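Local structure of amine Dehydrogenase (Pseudomonas putida, 1JMX) at residues R114-W119 with Q151-L156. The protein binds two c-type hemes as the diheme cytochrome c subunit of a quinohemoprotein amine dehydrogenase, and probably passes on electrons. Numbering follows the deposited sequence.
With HEC (heme c), chain F.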
ATOM      1  N   ARG A 114       4.160  12.532 -20.153  1.00 13.25           N
ATOM      2  CA  ARG A 114       2.954  13.325 -20.414  1.00 12.76           C
ATOM      3  C   ARG A 114       3.213  14.820 -20.430  1.00 12.29           C
ATOM      4  O   ARG A 114       4.168  15.296 -19.817  1.00 11.98           O
ATOM      5  CB  ARG A 114       1.924  13.108 -19.300  1.00 11.04           C
ATOM      6  CG  ARG A 114       1.523  11.695 -18.992  1.00 11.63           C
ATOM      7  CD  ARG A 114       0.666  11.703 -17.753  1.00  9.38           C
ATOM      8  NE  ARG A 114       0.124  10.395 -17.434  1.00  8.93           N
ATOM      9  CZ  ARG A 114      -1.115  10.190 -17.007  1.00  8.83           C
ATOM     10  NH1 ARG A 114      -1.947  11.210 -16.854  1.00  8.06           N
ATOM     11  NH2 ARG A 114      -1.507   8.968 -16.693  1.00  8.93           N
ATOM     12  N   PRO A 115       2.375  15.583 -21.161  1.00 13.46           N
ATOM     13  CA  PRO A 115       2.561  17.035 -21.190  1.00 13.79           C
ATOM     14  C   PRO A 115       1.947  17.544 -19.878  1.00 13.85           C
ATOM     15  O   PRO A 115       1.221  16.802 -19.206  1.00 13.73           O
ATOM     16  CB  PRO A 115       1.757  17.464 -22.424  1.00 13.98           C
ATOM     17  CG  PRO A 115       0.657  16.466 -22.480  1.00 13.17           C
ATOM     18  CD  PRO A 115       1.371  15.163 -22.161  1.00 12.99           C
ATOM     19  N   ALA A 116       2.237  18.788 -19.506  1.00 14.39           N
ATOM     20  CA  ALA A 116       1.727  19.350 -18.255  1.00 14.46           C
ATOM     21  C   ALA A 116       0.225  19.215 -18.004  1.00 14.80           C
ATOM     22  O   ALA A 116      -0.179  18.937 -16.878  1.00 16.21           O
ATOM     23  CB  ALA A 116       2.156  20.802 -18.111  1.00 13.58           C
ATOM     24  N   LYS A 117      -0.600  19.398 -19.036  1.00 14.42           N
ATOM     25  CA  LYS A 117      -2.055  19.300 -18.870  1.00 14.60           C
ATOM     26  C   LYS A 117      -2.520  17.896 -18.513  1.00 12.91           C
ATOM     27  O   LYS A 117      -3.509  17.729 -17.792  1.00 13.08           O
ATOM     28  CB  LYS A 117      -2.782  19.807 -20.119  1.00 17.30           C
ATOM     29  CG  LYS A 117      -4.316  19.636 -20.104  1.00 20.17           C
ATOM     30  CD  LYS A 117      -4.999  20.317 -18.901  1.00 25.03           C
ATOM     31  CE  LYS A 117      -4.777  21.831 -18.877  1.00 28.05           C
ATOM     32  NZ  LYS A 117      -5.528  22.528 -17.769  1.00 31.13           N
ATOM     33  N   GLU A 118      -1.819  16.889 -19.027  1.00 11.82           N
ATOM     34  CA  GLU A 118      -2.158  15.501 -18.740  1.00 11.43           C
ATOM     35  C   GLU A 118      -1.716  15.134 -17.322  1.00 11.93           C
ATOM     36  O   GLU A 118      -2.297  14.244 -16.702  1.00 13.32           O
ATOM     37  CB  GLU A 118      -1.538  14.565 -19.776  1.00 10.84           C
ATOM     38  CG  GLU A 118      -2.031  14.817 -21.198  1.00 12.96           C
ATOM     39  CD  GLU A 118      -3.518  14.573 -21.354  1.00 16.13           C
ATOM     40  OE1 GLU A 118      -3.973  13.497 -20.950  1.00 15.78           O
ATOM     41  OE2 GLU A 118      -4.236  15.444 -21.883  1.00 18.29           O
ATOM     42  N   TRP A 119      -0.694  15.826 -16.815  1.00 11.16           N
ATOM     43  CA  TRP A 119      -0.212  15.611 -15.453  1.00 11.71           C
ATOM     44  C   TRP A 119      -1.188  16.325 -14.518  1.00 13.22           C
ATOM     45  O   TRP A 119      -1.425  15.870 -13.399  1.00 12.39           O
ATOM     46  CB  TRP A 119       1.209  16.175 -15.244  1.00 11.56           C
ATOM     47  CG  TRP A 119       2.339  15.295 -15.733  1.00 10.97           C
ATOM     48  CD1 TRP A 119       3.309  15.640 -16.630  1.00 10.53           C
ATOM     49  CD2 TRP A 119       2.626  13.941 -15.335  1.00 11.51           C
ATOM     50  NE1 TRP A 119       4.183  14.592 -16.815  1.00 12.46           N
ATOM     51  CE2 TRP A 119       3.789  13.536 -16.037  1.00 11.88           C
ATOM     52  CE3 TRP A 119       2.019  13.032 -14.457  1.00 12.19           C
ATOM     53  CZ2 TRP A 119       4.353  12.262 -15.891  1.00 10.43           C
ATOM     54  CZ3 TRP A 119       2.584  11.757 -14.311  1.00 11.53           C
ATOM     55  CH2 TRP A 119       3.739  11.390 -15.028  1.00 10.79           C
ATOM     56  N   GLN A 151       3.619  23.215  -8.012  1.00 16.67           N
ATOM     57  CA  GLN A 151       4.997  22.752  -7.901  1.00 18.71           C
ATOM     58  C   GLN A 151       5.245  21.439  -8.621  1.00 17.56           C
ATOM     59  O   GLN A 151       6.133  21.345  -9.468  1.00 18.04           O
ATOM     60  CB  GLN A 151       5.395  22.568  -6.437  1.00 21.53           C
ATOM     61  CG  GLN A 151       6.272  23.649  -5.851  1.00 27.78           C
ATOM     62  CD  GLN A 151       5.505  24.901  -5.509  1.00 32.08           C
ATOM     63  OE1 GLN A 151       5.809  25.984  -6.020  1.00 36.85           O
ATOM     64  NE2 GLN A 151       4.502  24.769  -4.638  1.00 33.67           N
ATOM     65  N   VAL A 152       4.442  20.435  -8.285  1.00 17.51           N
ATOM     66  CA  VAL A 152       4.591  19.093  -8.839  1.00 16.27           C
ATOM     67  C   VAL A 152       4.272  18.912 -10.319  1.00 15.69           C
ATOM     68  O   VAL A 152       5.069  18.320 -11.046  1.00 16.19           O
ATOM     69  CB  VAL A 152       3.805  18.051  -8.001  1.00 16.55           C
ATOM     70  CG1 VAL A 152       4.098  16.634  -8.497  1.00 16.32           C
ATOM     71  CG2 VAL A 152       4.162  18.182  -6.517  1.00 15.43           C
ATOM     72  N   VAL A 153       3.126  19.413 -10.774  1.00 15.91           N
ATOM     73  CA  VAL A 153       2.753  19.262 -12.182  1.00 14.58           C
ATOM     74  C   VAL A 153       3.844  19.774 -13.138  1.00 15.04           C
ATOM     75  O   VAL A 153       4.218  19.071 -14.068  1.00 15.77           O
ATOM     76  CB  VAL A 153       1.365  19.899 -12.497  1.00 13.50           C
ATOM     77  CG1 VAL A 153       1.124  19.944 -13.998  1.00 10.17           C
ATOM     78  CG2 VAL A 153       0.263  19.102 -11.812  1.00 11.08           C
ATOM     79  N   PRO A 154       4.368  20.998 -12.912  1.00 15.15           N
ATOM     80  CA  PRO A 154       5.418  21.573 -13.764  1.00 16.24           C
ATOM     81  C   PRO A 154       6.743  20.793 -13.703  1.00 16.89           C
ATOM     82  O   PRO A 154       7.504  20.776 -14.666  1.00 17.62           O
ATOM     83  CB  PRO A 154       5.588  22.975 -13.187  1.00 14.75           C
ATOM     84  CG  PRO A 154       4.247  23.283 -12.648  1.00 14.73           C
ATOM     85  CD  PRO A 154       3.885  22.011 -11.957  1.00 14.98           C
ATOM     86  N   ASP A 155       7.022  20.178 -12.557  1.00 17.69           N
ATOM     87  CA  ASP A 155       8.241  19.395 -12.379  1.00 18.27           C
ATOM     88  C   ASP A 155       8.079  18.079 -13.135  1.00 16.72           C
ATOM     89  O   ASP A 155       8.973  17.664 -13.865  1.00 17.51           O
ATOM     90  CB  ASP A 155       8.497  19.133 -10.881  1.00 20.54           C
ATOM     91  CG  ASP A 155       9.842  18.459 -10.613  1.00 25.11           C
ATOM     92  OD1 ASP A 155       9.869  17.415  -9.915  1.00 26.17           O
ATOM     93  OD2 ASP A 155      10.879  18.982 -11.087  1.00 27.99           O
ATOM     94  N   LEU A 156       6.912  17.454 -12.983  1.00 14.79           N
ATOM     95  CA  LEU A 156       6.607  16.191 -13.645  1.00 13.16           C
ATOM     96  C   LEU A 156       6.668  16.364 -15.158  1.00 14.14           C
ATOM     97  O   LEU A 156       7.111  15.468 -15.869  1.00 13.71           O
ATOM     98  CB  LEU A 156       5.209  15.699 -13.252  1.00 14.23           C
ATOM     99  CG  LEU A 156       4.897  15.134 -11.867  1.00 14.22           C
ATOM    100  CD1 LEU A 156       3.400  14.944 -11.717  1.00 14.49           C
ATOM    101  CD2 LEU A 156       5.616  13.816 -11.665  1.00 14.54           C
TER
HETATM  102 FE   HEC F1002     -10.970   6.390 -20.592  1.00 11.65          FE
HETATM  103  CHA HEC F1002      -9.393   8.636 -18.636  1.00 10.24           C
HETATM  104  CHB HEC F1002      -8.008   5.464 -21.935  1.00  9.97           C
HETATM  105  CHC HEC F1002     -12.578   4.132 -22.587  1.00  9.84           C
HETATM  106  CHD HEC F1002     -13.982   7.332 -19.243  1.00 10.65           C
HETATM  107  NA  HEC F1002      -9.106   6.934 -20.339  1.00 11.11           N
HETATM  108  C1A HEC F1002      -8.610   7.884 -19.486  1.00 11.74           C
HETATM  109  C2A HEC F1002      -7.161   7.994 -19.600  1.00 11.34           C
HETATM  110  C3A HEC F1002      -6.783   7.100 -20.527  1.00 11.46           C
HETATM  111  C4A HEC F1002      -7.987   6.441 -20.985  1.00 10.28           C
HETATM  112  CMA HEC F1002      -5.366   6.841 -20.997  1.00 10.89           C
HETATM  113  CAA HEC F1002      -6.278   8.937 -18.815  1.00 12.53           C
HETATM  114  CBA HEC F1002      -5.702   8.202 -17.626  1.00 12.97           C
HETATM  115  CGA HEC F1002      -4.801   9.068 -16.767  1.00 14.37           C
HETATM  116  O1A HEC F1002      -4.609  10.256 -17.077  1.00 15.73           O
HETATM  117  O2A HEC F1002      -4.277   8.547 -15.764  1.00 14.65           O
HETATM  118  NB  HEC F1002     -10.422   5.085 -21.952  1.00 10.19           N
HETATM  119  C1B HEC F1002      -9.128   4.816 -22.404  1.00  8.90           C
HETATM  120  C2B HEC F1002      -9.075   3.815 -23.416  1.00  9.25           C
HETATM  121  C3B HEC F1002     -10.375   3.443 -23.613  1.00  9.83           C
HETATM  122  C4B HEC F1002     -11.202   4.220 -22.700  1.00 10.16           C
HETATM  123  CMB HEC F1002      -7.807   3.295 -24.126  1.00  8.98           C
HETATM  124  CAB HEC F1002     -10.795   2.405 -24.634  1.00 12.35           C
HETATM  125  CBB HEC F1002     -10.748   0.923 -24.248  1.00 12.19           C
HETATM  126  NC  HEC F1002     -12.869   5.849 -20.852  1.00 11.61           N
HETATM  127  C1C HEC F1002     -13.359   4.888 -21.727  1.00 12.25           C
HETATM  128  C2C HEC F1002     -14.793   4.768 -21.642  1.00 13.05           C
HETATM  129  C3C HEC F1002     -15.194   5.659 -20.729  1.00 13.33           C
HETATM  130  C4C HEC F1002     -13.994   6.332 -20.221  1.00 11.20           C
HETATM  131  CMC HEC F1002     -15.658   3.811 -22.462  1.00 14.01           C
HETATM  132  CAC HEC F1002     -16.647   6.046 -20.505  1.00 13.73           C
HETATM  133  CBC HEC F1002     -17.550   5.271 -19.567  1.00 14.16           C
HETATM  134  ND  HEC F1002     -11.571   7.704 -19.223  1.00  9.73           N
HETATM  135  C1D HEC F1002     -12.844   7.976 -18.772  1.00  9.39           C
HETATM  136  C2D HEC F1002     -12.846   9.026 -17.744  1.00  9.85           C
HETATM  137  C3D HEC F1002     -11.534   9.370 -17.597  1.00  8.71           C
HETATM  138  C4D HEC F1002     -10.779   8.557 -18.505  1.00  8.46           C
HETATM  139  CMD HEC F1002     -14.064   9.598 -17.008  1.00  7.38           C
HETATM  140  CAD HEC F1002     -10.920  10.410 -16.662  1.00  8.29           C
HETATM  141  CBD HEC F1002     -10.631   9.943 -15.244  1.00  7.82           C
HETATM  142  CGD HEC F1002      -9.698   8.757 -15.185  1.00  8.88           C
HETATM  143  O1D HEC F1002     -10.153   7.650 -14.889  1.00  9.52           O
HETATM  144  O2D HEC F1002      -8.494   8.920 -15.434  1.00  8.01           O
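Trp-119 and Leu-156 join two helices, 116-129 and 144-159, of the diheme cytochrome c domain. Their side chains cross at about a right angle. Leu-156 sets its CB over the five-membered ring of Trp-119, a CH-pi contact 3.6 Å from the centroid and only 4° off the ring normal. Leu-156 CD1 sits above the rim of the six-membered ring, 3.6 Å from Trp-119 CE3. Arg-114 CD lies over the opposite face, so the indole is sandwiched between aliphatic groups. Val-153 packs against the start of the Trp-119 side chain and the turn before it. Val-153 CG1, anti to the backbone N (chi1 170°), reaches Trp-119 CB at 4.0 Å. The same Val-153 CG1 lies 3.3 Å from Ala-116 O. Trp-119 NE1 makes a weak hydrogen bond to Tyr-160 O. The contact lies between the two hemes. Trp-119 and Leu-156 line the pocket of one, whose iron is ligated by His-104 and His-126. Arg-114 grips a propionate of the other. Its chain is extended from CG to NE and carries the guanidinium past the indole to that carboxylate. Arg-114 NH1 donates to both Glu-118 O (3.1 Å) and heme O1A (2.8 Å). Arg-114 NH2 gives heme O2A a nearly straight bond of 3.0 Å, in the guanidinium plane.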